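Local coordinates for protein putative hydrolase (Bacteroides ovatus, PDB 4HBS) that is a putative hydrolase with a five-bladed beta-propeller fold, whose substrate and precise reaction are not established, at residues F339-E350 / P389-Y400. Residues are numbered along the deposited sequence; the frame is centred on the assembly and turned at random.
Sequences FTLPEFLDKIGE and PGSADFYRPYFY
Lys347 reaches from the linker 339-350 to the turn at Gly390, joining two neighbouring blades of the five-bladed beta-propeller: 339-350 runs out of the edge strand 333-340 of one blade, and 389-400 leads into strand 399-403 of the next. Lys347 NZ donates to Gly390 O at 2.7 Å, approaching from above the carbonyl plane, while Asp393 N reaches the same oxygen from the opposite face. Lys347 NZ also donates to Ile348 O (2.8 Å). As modelled, the lysine chain bends at chi3 and chi4 (52° and 64°), which brings its end over one face of the Phe394 ring. There Lys347 NZ lies 3.9 Å from the Phe394 ring centroid in a cation-pi contact. Farther back, Lys347 CG packs on Asp393 CB, at 3.4 Å. Beyond this polar end, Leu345 inserts its two methyls beside Phe394 and Tyr398, Leu345 CD2 meeting Tyr398 CE2 at 3.8 Å. At the strand end, Leu341 CD2 sits over one face of the Tyr400 ring, Pro342 CD lies against the hydroxyl end of Tyr400, and the Phe339 and Tyr400 rings meet obliquely, their planes at 50°. Strand 371-377 backs this apolar patch through Ile373 and Thr375. In the second shell, Arg87 and Arg396 both form salt bridges with Asp393 OD1. Tyr398 OH donates to Asp393 O on an in-plane lone pair, 2.9 Å away.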
loop_
_atom_site.group_PDB
_atom_site.type_symbol
_atom_site.label_atom_id
_atom_site.label_comp_id
_atom_site.label_asym_id
_atom_site.label_seq_id
_atom_site.Cartn_x
_atom_site.Cartn_y
_atom_site.Cartn_z
ATOM N N PHE A 339 -15.714 -8.401 1.932
ATOM C CA PHE A 339 -16.745 -7.405 1.671
ATOM C C PHE A 339 -16.562 -6.799 0.274
ATOM O O PHE A 339 -15.555 -7.054 -0.382
ATOM C CB PHE A 339 -16.755 -6.316 2.748
ATOM C CG PHE A 339 -15.685 -5.257 2.652
ATOM C CD1 PHE A 339 -14.385 -5.523 3.063
ATOM C CD2 PHE A 339 -16.001 -3.956 2.270
ATOM C CE1 PHE A 339 -13.408 -4.522 3.035
ATOM C CE2 PHE A 339 -15.034 -2.948 2.290
ATOM C CZ PHE A 339 -13.746 -3.237 2.671
ATOM N N THR A 340 -17.536 -6.006 -0.163
ATOM C CA THR A 340 -17.535 -5.345 -1.466
ATOM C C THR A 340 -17.370 -3.857 -1.273
ATOM O O THR A 340 -18.156 -3.252 -0.554
ATOM C CB THR A 340 -18.805 -5.667 -2.207
ATOM O OG1 THR A 340 -18.961 -7.085 -2.226
ATOM C CG2 THR A 340 -18.783 -5.150 -3.619
ATOM N N LEU A 341 -16.362 -3.260 -1.910
ATOM C CA LEU A 341 -16.079 -1.836 -1.759
ATOM C C LEU A 341 -17.148 -1.002 -2.424
ATOM O O LEU A 341 -17.716 -1.452 -3.409
ATOM C CB LEU A 341 -14.706 -1.497 -2.338
ATOM C CG LEU A 341 -13.543 -2.068 -1.533
ATOM C CD1 LEU A 341 -12.302 -2.249 -2.389
ATOM C CD2 LEU A 341 -13.255 -1.208 -0.340
ATOM N N PRO A 342 -17.449 0.212 -1.911
ATOM C CA PRO A 342 -18.521 1.021 -2.511
ATOM C C PRO A 342 -18.370 1.318 -3.994
ATOM O O PRO A 342 -17.262 1.450 -4.505
ATOM C CB PRO A 342 -18.469 2.327 -1.721
ATOM C CG PRO A 342 -17.844 1.982 -0.442
ATOM C CD PRO A 342 -16.889 0.870 -0.713
ATOM N N GLU A 343 -19.515 1.459 -4.672
ATOM C CA GLU A 343 -19.591 1.804 -6.091
ATOM C C GLU A 343 -19.464 3.352 -6.251
ATOM O O GLU A 343 -19.004 3.832 -7.295
ATOM C CB GLU A 343 -20.934 1.281 -6.629
ATOM C CG GLU A 343 -21.144 1.350 -8.134
ATOM C CD GLU A 343 -22.584 1.078 -8.532
ATOM O OE1 GLU A 343 -23.302 0.411 -7.750
ATOM O OE2 GLU A 343 -23.001 1.543 -9.620
ATOM N N PHE A 344 -19.845 4.117 -5.182
ATOM C CA PHE A 344 -19.833 5.586 -5.134
ATOM C C PHE A 344 -18.980 6.124 -3.986
ATOM O O PHE A 344 -18.984 5.540 -2.900
ATOM C CB PHE A 344 -21.256 6.072 -4.925
ATOM C CG PHE A 344 -22.201 5.599 -5.982
ATOM C CD1 PHE A 344 -22.377 6.322 -7.149
ATOM C CD2 PHE A 344 -22.902 4.409 -5.828
ATOM C CE1 PHE A 344 -23.283 5.898 -8.122
ATOM C CE2 PHE A 344 -23.777 3.962 -6.818
ATOM C CZ PHE A 344 -23.971 4.715 -7.955
ATOM N N LEU A 345 -18.280 7.257 -4.215
ATOM C CA LEU A 345 -17.447 7.904 -3.190
ATOM C C LEU A 345 -18.225 8.979 -2.448
ATOM O O LEU A 345 -19.028 9.670 -3.061
ATOM C CB LEU A 345 -16.213 8.552 -3.829
ATOM C CG LEU A 345 -15.342 7.665 -4.672
ATOM C CD1 LEU A 345 -14.240 8.460 -5.310
ATOM C CD2 LEU A 345 -14.784 6.514 -3.867
ATOM N N ASP A 346 -17.972 9.138 -1.126
ATOM C CA ASP A 346 -18.604 10.189 -0.303
ATOM C C ASP A 346 -17.841 11.472 -0.627
ATOM O O ASP A 346 -16.819 11.784 -0.022
ATOM C CB ASP A 346 -18.581 9.814 1.193
ATOM C CG ASP A 346 -19.423 8.570 1.537
ATOM O OD1 ASP A 346 -20.273 8.153 0.680
ATOM O OD2 ASP A 346 -19.263 8.034 2.667
ATOM N N LYS A 347 -18.323 12.149 -1.662
ATOM C CA LYS A 347 -17.709 13.268 -2.342
ATOM C C LYS A 347 -18.666 14.374 -2.736
ATOM O O LYS A 347 -19.815 14.077 -3.067
ATOM C CB LYS A 347 -17.240 12.702 -3.690
ATOM C CG LYS A 347 -15.792 12.554 -3.873
ATOM C CD LYS A 347 -15.441 12.119 -5.291
ATOM C CE LYS A 347 -16.036 12.956 -6.393
ATOM N NZ LYS A 347 -15.587 14.359 -6.442
ATOM N N ILE A 348 -18.150 15.594 -2.933
ATOM C CA ILE A 348 -18.915 16.659 -3.570
ATOM C C ILE A 348 -18.873 16.320 -5.093
ATOM O O ILE A 348 -17.881 15.776 -5.566
ATOM C CB ILE A 348 -18.316 18.064 -3.247
ATOM C CG1 ILE A 348 -18.585 18.447 -1.800
ATOM C CG2 ILE A 348 -18.868 19.136 -4.195
ATOM C CD1 ILE A 348 -17.646 19.498 -1.257
ATOM N N GLY A 349 -19.931 16.617 -5.831
ATOM C CA GLY A 349 -19.963 16.368 -7.271
ATOM C C GLY A 349 -20.218 14.925 -7.659
ATOM O O GLY A 349 -21.036 14.241 -7.023
ATOM N N GLU A 350 -19.533 14.451 -8.734
ATOM C CA GLU A 350 -19.737 13.100 -9.253
ATOM C C GLU A 350 -19.111 12.051 -8.336
ATOM O O GLU A 350 -17.902 11.958 -8.267
ATOM C CB GLU A 350 -19.183 12.962 -10.697
ATOM C CG GLU A 350 -19.500 11.631 -11.376
ATOM C CD GLU A 350 -20.977 11.277 -11.405
ATOM O OE1 GLU A 350 -21.750 12.001 -12.078
ATOM O OE2 GLU A 350 -21.373 10.321 -10.696
ATOM N N PRO A 389 -15.857 21.492 -8.078
ATOM C CA PRO A 389 -16.183 21.100 -6.698
ATOM C C PRO A 389 -16.005 19.592 -6.455
ATOM O O PRO A 389 -16.447 18.784 -7.271
ATOM C CB PRO A 389 -17.645 21.520 -6.558
ATOM C CG PRO A 389 -17.807 22.625 -7.526
ATOM C CD PRO A 389 -16.958 22.259 -8.692
ATOM N N GLY A 390 -15.296 19.234 -5.382
ATOM C CA GLY A 390 -15.064 17.838 -5.030
ATOM C C GLY A 390 -13.991 17.104 -5.799
ATOM O O GLY A 390 -13.660 15.976 -5.435
ATOM N N SER A 391 -13.399 17.732 -6.833
ATOM C CA SER A 391 -12.334 17.138 -7.657
ATOM C C SER A 391 -11.195 16.609 -6.832
ATOM O O SER A 391 -10.571 15.613 -7.224
ATOM C CB SER A 391 -11.802 18.159 -8.650
ATOM O OG SER A 391 -11.350 19.326 -7.996
ATOM N N ALA A 392 -10.928 17.236 -5.671
ATOM C CA ALA A 392 -9.864 16.788 -4.779
ATOM C C ALA A 392 -10.022 15.319 -4.310
ATOM O O ALA A 392 -9.012 14.653 -4.057
ATOM C CB ALA A 392 -9.794 17.693 -3.552
ATOM N N ASP A 393 -11.278 14.817 -4.210
ATOM C CA ASP A 393 -11.584 13.543 -3.567
ATOM C C ASP A 393 -11.751 12.275 -4.464
ATOM O O ASP A 393 -12.222 11.238 -3.974
ATOM C CB ASP A 393 -12.804 13.760 -2.686
ATOM C CG ASP A 393 -12.520 14.700 -1.533
ATOM O OD1 ASP A 393 -11.484 14.511 -0.848
ATOM O OD2 ASP A 393 -13.274 15.682 -1.371
ATOM N N PHE A 394 -11.238 12.298 -5.692
ATOM C CA PHE A 394 -11.215 11.079 -6.495
ATOM C C PHE A 394 -9.968 10.314 -6.136
ATOM O O PHE A 394 -9.998 9.113 -5.876
ATOM C CB PHE A 394 -11.200 11.400 -7.999
ATOM C CG PHE A 394 -12.533 11.815 -8.564
ATOM C CD1 PHE A 394 -13.595 10.918 -8.611
ATOM C CD2 PHE A 394 -12.707 13.072 -9.120
ATOM C CE1 PHE A 394 -14.797 11.266 -9.221
ATOM C CE2 PHE A 394 -13.932 13.442 -9.675
ATOM C CZ PHE A 394 -14.971 12.536 -9.723
ATOM N N TYR A 395 -8.852 11.042 -6.123
ATOM C CA TYR A 395 -7.530 10.518 -5.927
ATOM C C TYR A 395 -6.990 10.662 -4.499
ATOM O O TYR A 395 -6.044 11.406 -4.247
ATOM C CB TYR A 395 -6.633 11.236 -6.905
ATOM C CG TYR A 395 -5.353 10.510 -7.170
ATOM C CD1 TYR A 395 -5.350 9.282 -7.818
ATOM C CD2 TYR A 395 -4.134 11.063 -6.810
ATOM C CE1 TYR A 395 -4.173 8.605 -8.067
ATOM C CE2 TYR A 395 -2.947 10.408 -7.078
ATOM C CZ TYR A 395 -2.968 9.183 -7.724
ATOM O OH TYR A 395 -1.814 8.533 -8.042
ATOM N N ARG A 396 -7.530 9.872 -3.591
ATOM C CA ARG A 396 -7.071 9.829 -2.207
ATOM C C ARG A 396 -7.569 8.552 -1.567
ATOM O O ARG A 396 -8.546 7.953 -2.067
ATOM C CB ARG A 396 -7.488 11.077 -1.393
ATOM C CG ARG A 396 -8.843 11.639 -1.699
ATOM C CD ARG A 396 -9.942 10.884 -1.005
ATOM N NE ARG A 396 -10.489 11.675 0.092
ATOM C CZ ARG A 396 -10.288 11.473 1.395
ATOM N NH1 ARG A 396 -9.557 10.449 1.818
ATOM N NH2 ARG A 396 -10.841 12.279 2.285
ATOM N N PRO A 397 -6.904 8.083 -0.478
ATOM C CA PRO A 397 -7.350 6.841 0.138
ATOM C C PRO A 397 -8.620 6.999 0.937
ATOM O O PRO A 397 -8.915 8.068 1.446
ATOM C CB PRO A 397 -6.178 6.445 1.035
ATOM C CG PRO A 397 -5.490 7.698 1.343
ATOM C CD PRO A 397 -5.736 8.647 0.230
ATOM N N TYR A 398 -9.377 5.929 1.011
ATOM C CA TYR A 398 -10.586 5.839 1.816
ATOM C C TYR A 398 -10.348 4.653 2.728
ATOM O O TYR A 398 -9.817 3.647 2.261
ATOM C CB TYR A 398 -11.820 5.698 0.926
ATOM C CG TYR A 398 -12.212 7.015 0.301
ATOM C CD1 TYR A 398 -12.777 8.034 1.067
ATOM C CD2 TYR A 398 -11.988 7.265 -1.051
ATOM C CE1 TYR A 398 -13.162 9.246 0.495
ATOM C CE2 TYR A 398 -12.359 8.482 -1.633
ATOM C CZ TYR A 398 -12.970 9.458 -0.858
ATOM O OH TYR A 398 -13.333 10.663 -1.400
ATOM N N PHE A 399 -10.623 4.803 4.032
ATOM C CA PHE A 399 -10.321 3.785 5.027
ATOM C C PHE A 399 -11.561 3.010 5.512
ATOM O O PHE A 399 -12.666 3.558 5.600
ATOM C CB PHE A 399 -9.615 4.446 6.208
ATOM C CG PHE A 399 -8.298 5.057 5.800
ATOM C CD1 PHE A 399 -8.249 6.321 5.215
ATOM C CD2 PHE A 399 -7.116 4.340 5.917
ATOM C CE1 PHE A 399 -7.037 6.887 4.841
ATOM C CE2 PHE A 399 -5.902 4.902 5.514
ATOM C CZ PHE A 399 -5.875 6.175 4.988
ATOM N N TYR A 400 -11.351 1.713 5.817
ATOM C CA TYR A 400 -12.381 0.801 6.327
ATOM C C TYR A 400 -11.831 -0.031 7.471
ATOM O O TYR A 400 -10.641 -0.287 7.507
ATOM C CB TYR A 400 -12.881 -0.160 5.215
ATOM C CG TYR A 400 -13.386 0.557 3.991
ATOM C CD1 TYR A 400 -12.505 1.028 3.023
ATOM C CD2 TYR A 400 -14.741 0.808 3.817
ATOM C CE1 TYR A 400 -12.958 1.731 1.916
ATOM C CE2 TYR A 400 -15.206 1.537 2.723
ATOM C CZ TYR A 400 -14.311 1.990 1.771
ATOM O OH TYR A 400 -14.769 2.731 0.711
#